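Local coordinates for DSBA-like thioredoxin domain-containing protein (Pseudomonas aeruginosa PAO1, PDB 5HFG) that is a cytosolic disulfide reductase of the DsbA-like thioredoxin superfamily and probably works as a thiol-disulfide oxidoreductase that can bind glutathione, at residues 10-15 with 39-44; 18-23 with 72-77. All blocks are in the same frame, centred on the assembly; numbering follows the deposited sequence. Where two conformers were deposited one is given.

How the interactions relate
Both contacts belong to the DsbA-like thioredoxin domain. Their centres are about 17 Å apart. Interaction 1 joins strands 9-14 and 38-43 at one edge of the central sheet, where 38-43 is the outermost strand. Interaction 2 joins the short helix 19-23 to the end of helix 60-74. The segments alternate along the chain: strand 9-14 leads into helix 19-23, and strand 38-43 comes before helix 60-74. The two contacts meet at the redox site. Tyr12 OH packs 3.3 Å from Cys21 CB, and Tyr14 and Asp15 also lie against Cys21. The sheet of interaction 1 therefore backs the CxxC helix, while interaction 2 ties that helix to the helical part of the protein.

Interaction 1: 10-15 with 39-44; sequences LHYLYD and VRLHGG
His11 and His42 both hold CG anti to their carbonyl carbons (chi1 -66° and -58°), which brings the two imidazoles together at their rims on one face of the sheet. His11 ND1 and His42 NE2 share a hydrogen bond of 2.9 Å. The far nitrogen of His11, NE2, bonds to Glu187, which probably helps fix how the ring is turned. On the same face, Leu13 CD2 packs on His42 CB at 3.7 Å.

The other face carries Leu10, Tyr12 and Tyr14 beside Val39 and Leu41. Tyr14 CG sits between its backbone N and carbonyl carbon (chi1 72°). The ring thereby reaches across to strand 38-43, where Gly43 CA lies over its face in a CH-pi contact, 3.8 Å from the ring centroid. Tyr14 CE2 meets Leu41 CB at 3.6 Å. Leu41 CD2 touches the edge of the Tyr12 ring at CD2.

Five backbone hydrogen bonds join the segments, from Arg40 N to Leu10 O (2.8 Å) through to Gly44 N to Tyr14 O (2.9 Å). Helix 25-31 packs against Tyr12, Val39 and Leu41, helix 160-175 against Leu13 and His42. This parallel strand pair, linked through helices 19-23 and 25-31, forms the beta-alpha-beta unit that opens the thioredoxin fold.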
loop_
_atom_site.group_PDB
_atom_site.type_symbol
_atom_site.label_atom_id
_atom_site.label_comp_id
_atom_site.label_asym_id
_atom_site.label_seq_id
_atom_site.Cartn_x
_atom_site.Cartn_y
_atom_site.Cartn_z
ATOM N N LEU A 10 1.487 -10.233 -10.622
ATOM C CA LEU A 10 2.127 -8.976 -10.258
ATOM C C LEU A 10 2.293 -8.925 -8.743
ATOM O O LEU A 10 1.301 -8.922 -8.006
ATOM C CB LEU A 10 1.299 -7.787 -10.733
ATOM C CG LEU A 10 1.984 -6.452 -10.475
ATOM C CD1 LEU A 10 3.300 -6.395 -11.267
ATOM C CD2 LEU A 10 1.046 -5.295 -10.834
ATOM N N HIS A 11 3.541 -8.900 -8.288
ATOM C CA HIS A 11 3.870 -8.775 -6.876
ATOM C C HIS A 11 4.116 -7.310 -6.558
ATOM O O HIS A 11 4.925 -6.659 -7.221
ATOM C CB HIS A 11 5.119 -9.606 -6.552
ATOM C CG HIS A 11 4.916 -11.080 -6.711
ATOM N ND1 HIS A 11 4.332 -11.857 -5.735
ATOM C CD2 HIS A 11 5.209 -11.917 -7.736
ATOM C CE1 HIS A 11 4.277 -13.112 -6.149
ATOM N NE2 HIS A 11 4.797 -13.174 -7.362
ATOM N N TYR A 12 3.424 -6.797 -5.545
ATOM C CA TYR A 12 3.520 -5.399 -5.139
ATOM C C TYR A 12 4.073 -5.335 -3.717
ATOM O O TYR A 12 3.393 -5.733 -2.765
ATOM C CB TYR A 12 2.154 -4.713 -5.214
ATOM C CG TYR A 12 2.162 -3.247 -4.819
ATOM C CD1 TYR A 12 3.312 -2.469 -4.944
ATOM C CD2 TYR A 12 1.022 -2.640 -4.303
ATOM C CE1 TYR A 12 3.317 -1.123 -4.589
ATOM C CE2 TYR A 12 1.020 -1.293 -3.955
ATOM C CZ TYR A 12 2.164 -0.544 -4.090
ATOM O OH TYR A 12 2.154 0.794 -3.732
ATOM N N LEU A 13 5.310 -4.856 -3.588
ATOM C CA LEU A 13 5.933 -4.594 -2.301
ATOM C C LEU A 13 5.680 -3.142 -1.913
ATOM O O LEU A 13 6.114 -2.217 -2.611
ATOM C CB LEU A 13 7.435 -4.886 -2.362
ATOM C CG LEU A 13 7.826 -6.358 -2.214
ATOM C CD1 LEU A 13 9.099 -6.679 -2.971
ATOM C CD2 LEU A 13 8.034 -6.646 -0.747
ATOM N N TYR A 14 4.997 -2.944 -0.791
ATOM C CA TYR A 14 4.480 -1.636 -0.423
ATOM C C TYR A 14 4.638 -1.418 1.080
ATOM O O TYR A 14 4.938 -2.339 1.853
ATOM C CB TYR A 14 2.983 -1.507 -0.785
ATOM C CG TYR A 14 2.125 -2.339 0.145
ATOM C CD1 TYR A 14 1.507 -1.760 1.261
ATOM C CD2 TYR A 14 1.951 -3.708 -0.064
ATOM C CE1 TYR A 14 0.756 -2.504 2.134
ATOM C CE2 TYR A 14 1.179 -4.465 0.809
ATOM C CZ TYR A 14 0.591 -3.846 1.915
ATOM O OH TYR A 14 -0.169 -4.574 2.797
ATOM N N ASP A 15 4.354 -0.183 1.496
ATOM C CA ASP A 15 4.065 0.083 2.885
ATOM C C ASP A 15 2.972 1.142 2.966
ATOM O O ASP A 15 3.001 2.116 2.204
ATOM C CB ASP A 15 5.299 0.565 3.629
ATOM C CG ASP A 15 5.058 0.672 5.107
ATOM O OD1 ASP A 15 5.239 -0.368 5.784
ATOM O OD2 ASP A 15 4.686 1.768 5.580
ATOM N N VAL A 39 -2.746 -10.199 -8.780
ATOM C CA VAL A 39 -2.008 -9.177 -8.039
ATOM C C VAL A 39 -1.879 -9.620 -6.587
ATOM O O VAL A 39 -2.886 -9.928 -5.937
ATOM C CB VAL A 39 -2.700 -7.804 -8.121
ATOM C CG1 VAL A 39 -1.910 -6.755 -7.334
ATOM C CG2 VAL A 39 -2.867 -7.388 -9.575
ATOM N N ARG A 40 -0.650 -9.644 -6.074
ATOM C CA ARG A 40 -0.398 -10.059 -4.696
ATOM C C ARG A 40 0.324 -8.943 -3.961
ATOM O O ARG A 40 1.341 -8.430 -4.442
ATOM C CB ARG A 40 0.417 -11.354 -4.630
ATOM C CG ARG A 40 0.018 -12.352 -5.674
ATOM C CD ARG A 40 0.039 -13.786 -5.181
ATOM N NE ARG A 40 -0.242 -14.674 -6.300
ATOM C CZ ARG A 40 0.466 -15.761 -6.592
ATOM N NH1 ARG A 40 0.143 -16.512 -7.644
ATOM N NH2 ARG A 40 1.500 -16.103 -5.831
ATOM N N LEU A 41 -0.190 -8.592 -2.789
ATOM C CA LEU A 41 0.381 -7.551 -1.949
ATOM C C LEU A 41 1.374 -8.140 -0.956
ATOM O O LEU A 41 1.130 -9.197 -0.370
ATOM C CB LEU A 41 -0.722 -6.819 -1.183
ATOM C CG LEU A 41 -1.780 -6.029 -1.965
ATOM C CD1 LEU A 41 -2.227 -4.807 -1.154
ATOM C CD2 LEU A 41 -1.348 -5.617 -3.356
ATOM N N HIS A 42 2.472 -7.422 -0.745
ATOM C CA HIS A 42 3.529 -7.796 0.199
ATOM C C HIS A 42 3.872 -6.556 1.015
ATOM O O HIS A 42 4.601 -5.676 0.539
ATOM C CB HIS A 42 4.772 -8.314 -0.527
ATOM C CG HIS A 42 4.514 -9.491 -1.406
ATOM N ND1 HIS A 42 4.485 -10.779 -0.925
ATOM C CD2 HIS A 42 4.285 -9.579 -2.737
ATOM C CE1 HIS A 42 4.240 -11.614 -1.921
ATOM N NE2 HIS A 42 4.109 -10.909 -3.030
ATOM N N GLY A 43 3.373 -6.483 2.250
ATOM C CA GLY A 43 3.681 -5.342 3.098
ATOM C C GLY A 43 5.048 -5.517 3.731
ATOM O O GLY A 43 5.317 -6.539 4.377
ATOM N N GLY A 44 5.916 -4.517 3.558
ATOM C CA GLY A 44 7.303 -4.641 3.983
ATOM C C GLY A 44 7.610 -4.195 5.400
ATOM O O GLY A 44 8.729 -4.410 5.881
#

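Interaction 2: 18-23 with 72-77; sequences CGWCYG and QLTGQP
Helix 19-23 approaches the end of helix 60-74 and the turn after it, and the two backbones come nearest at Gly23 and Thr74, with CA atoms 5.8 Å apart. The first segment holds the thioredoxin-type CxxC motif, with Cys18 at the N-cap. Cys18 and Cys21 can form a disulfide, and Cys18 can carry glutathione covalently, with Trp20 also in that binding site. Leu73 CD2 packs against Trp20 CH2 at 3.8 Å, and the leucine runs roughly perpendicular to the indole side chain. Thr74 CG2 lies 3.6 Å from Gly23 O. The helix end is followed by Gly75, whose phi is positive. An ST turn spans it, with Gln76 N donating to Thr74 OG1, which also hydrogen-bonds to Ile70 O one turn back.

Gln76 is bent at chi2 (-68°), which folds its amide back toward Tyr22. There NE2 donates to Tyr22 O at 3.0 Å, from above the carbonyl plane. The same NE2 sits over one face of the Tyr22 ring, 3.2 Å from CE1. Tyr125 stacks on this ring, and Phe78 meets it edge-to-face. Beyond the ring, Tyr22 OH touches Pro77 CD at 3.3 Å. The hydroxyl donates to Pro77 O at 2.6 Å, meeting a lone pair within the plane of that carbonyl.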
loop_
_atom_site.group_PDB
_atom_site.type_symbol
_atom_site.label_atom_id
_atom_site.label_comp_id
_atom_site.label_asym_id
_atom_site.label_seq_id
_atom_site.Cartn_x
_atom_site.Cartn_y
_atom_site.Cartn_z
ATOM N N CYS A 18 4.261 4.802 3.049
ATOM C CA CYS A 18 5.212 5.213 2.027
ATOM C C CYS A 18 4.513 6.151 1.051
ATOM O O CYS A 18 3.554 5.754 0.377
ATOM C CB CYS A 18 5.775 3.995 1.301
ATOM S SG CYS A 18 6.929 4.411 -0.009
ATOM N N GLY A 19 4.993 7.392 0.980
ATOM C CA GLY A 19 4.367 8.372 0.096
ATOM C C GLY A 19 4.443 7.984 -1.370
ATOM O O GLY A 19 3.496 8.207 -2.133
ATOM N N TRP A 20 5.562 7.390 -1.792
ATOM C CA TRP A 20 5.655 6.970 -3.189
ATOM C C TRP A 20 4.719 5.805 -3.494
ATOM O O TRP A 20 4.261 5.666 -4.634
ATOM C CB TRP A 20 7.103 6.644 -3.553
ATOM C CG TRP A 20 7.864 7.907 -3.822
ATOM C CD1 TRP A 20 8.879 8.431 -3.079
ATOM C CD2 TRP A 20 7.608 8.845 -4.872
ATOM N NE1 TRP A 20 9.292 9.627 -3.620
ATOM C CE2 TRP A 20 8.524 9.904 -4.721
ATOM C CE3 TRP A 20 6.702 8.883 -5.939
ATOM C CZ2 TRP A 20 8.570 10.986 -5.602
ATOM C CZ3 TRP A 20 6.738 9.967 -6.806
ATOM C CH2 TRP A 20 7.673 10.999 -6.635
ATOM N N CYS A 21 4.412 4.965 -2.497
ATOM C CA CYS A 21 3.400 3.938 -2.722
ATOM C C CYS A 21 2.039 4.571 -2.949
ATOM O O CYS A 21 1.269 4.116 -3.804
ATOM C CB CYS A 21 3.355 2.966 -1.547
ATOM S SG CYS A 21 4.854 1.940 -1.421
ATOM N N TYR A 22 1.739 5.646 -2.212
ATOM C CA TYR A 22 0.524 6.401 -2.478
ATOM C C TYR A 22 0.557 6.987 -3.885
ATOM O O TYR A 22 -0.446 6.943 -4.610
ATOM C CB TYR A 22 0.356 7.494 -1.426
ATOM C CG TYR A 22 -0.902 8.301 -1.602
ATOM C CD1 TYR A 22 -2.149 7.673 -1.720
ATOM C CD2 TYR A 22 -0.847 9.692 -1.668
ATOM C CE1 TYR A 22 -3.320 8.430 -1.894
ATOM C CE2 TYR A 22 -1.999 10.447 -1.834
ATOM C CZ TYR A 22 -3.227 9.811 -1.953
ATOM O OH TYR A 22 -4.359 10.594 -2.132
ATOM N N GLY A 23 1.721 7.499 -4.302
ATOM C CA GLY A 23 1.873 7.945 -5.677
ATOM C C GLY A 23 1.587 6.848 -6.686
ATOM O O GLY A 23 1.115 7.123 -7.793
ATOM N N GLN A 72 2.863 16.512 -7.677
ATOM C CA GLN A 72 3.050 17.130 -8.984
ATOM C C GLN A 72 3.447 16.118 -10.054
ATOM O O GLN A 72 3.158 16.343 -11.230
ATOM C CB GLN A 72 4.051 18.293 -8.908
ATOM C CG GLN A 72 5.399 18.000 -8.296
ATOM C CD GLN A 72 6.281 19.251 -8.198
ATOM O OE1 GLN A 72 7.322 19.243 -7.538
ATOM N NE2 GLN A 72 5.863 20.327 -8.861
ATOM N N LEU A 73 4.034 14.984 -9.675
ATOM C CA LEU A 73 4.383 13.950 -10.643
ATOM C C LEU A 73 3.241 12.977 -10.926
ATOM O O LEU A 73 3.134 12.469 -12.048
ATOM C CB LEU A 73 5.600 13.165 -10.146
ATOM C CG LEU A 73 6.095 11.945 -10.933
ATOM C CD1 LEU A 73 6.134 12.183 -12.451
ATOM C CD2 LEU A 73 7.469 11.551 -10.426
ATOM N N THR A 74 2.397 12.688 -9.942
ATOM C CA THR A 74 1.367 11.668 -10.088
ATOM C C THR A 74 -0.041 12.222 -10.099
ATOM O O THR A 74 -0.974 11.475 -10.416
ATOM C CB THR A 74 1.458 10.638 -8.956
ATOM O OG1 THR A 74 1.084 11.257 -7.717
ATOM C CG2 THR A 74 2.872 10.076 -8.846
ATOM N N GLY A 75 -0.230 13.489 -9.747
ATOM C CA GLY A 75 -1.565 14.010 -9.599
ATOM C C GLY A 75 -2.303 13.534 -8.370
ATOM O O GLY A 75 -3.450 13.942 -8.171
ATOM N N GLN A 76 -1.688 12.688 -7.537
ATOM C CA GLN A 76 -2.361 12.188 -6.348
ATOM C C GLN A 76 -2.672 13.331 -5.386
ATOM O O GLN A 76 -1.846 14.244 -5.210
ATOM C CB GLN A 76 -1.498 11.130 -5.656
ATOM C CG GLN A 76 -1.602 9.740 -6.288
ATOM C CD GLN A 76 -2.983 9.100 -6.090
ATOM O OE1 GLN A 76 -3.937 9.395 -6.820
ATOM N NE2 GLN A 76 -3.085 8.218 -5.103
ATOM N N PRO A 77 -3.841 13.315 -4.740
ATOM C CA PRO A 77 -4.272 14.416 -3.874
ATOM C C PRO A 77 -3.861 14.268 -2.415
ATOM O O PRO A 77 -3.828 13.174 -1.853
ATOM C CB PRO A 77 -5.805 14.347 -3.979
ATOM C CG PRO A 77 -6.094 12.895 -4.190
ATOM C CD PRO A 77 -4.903 12.312 -4.946
#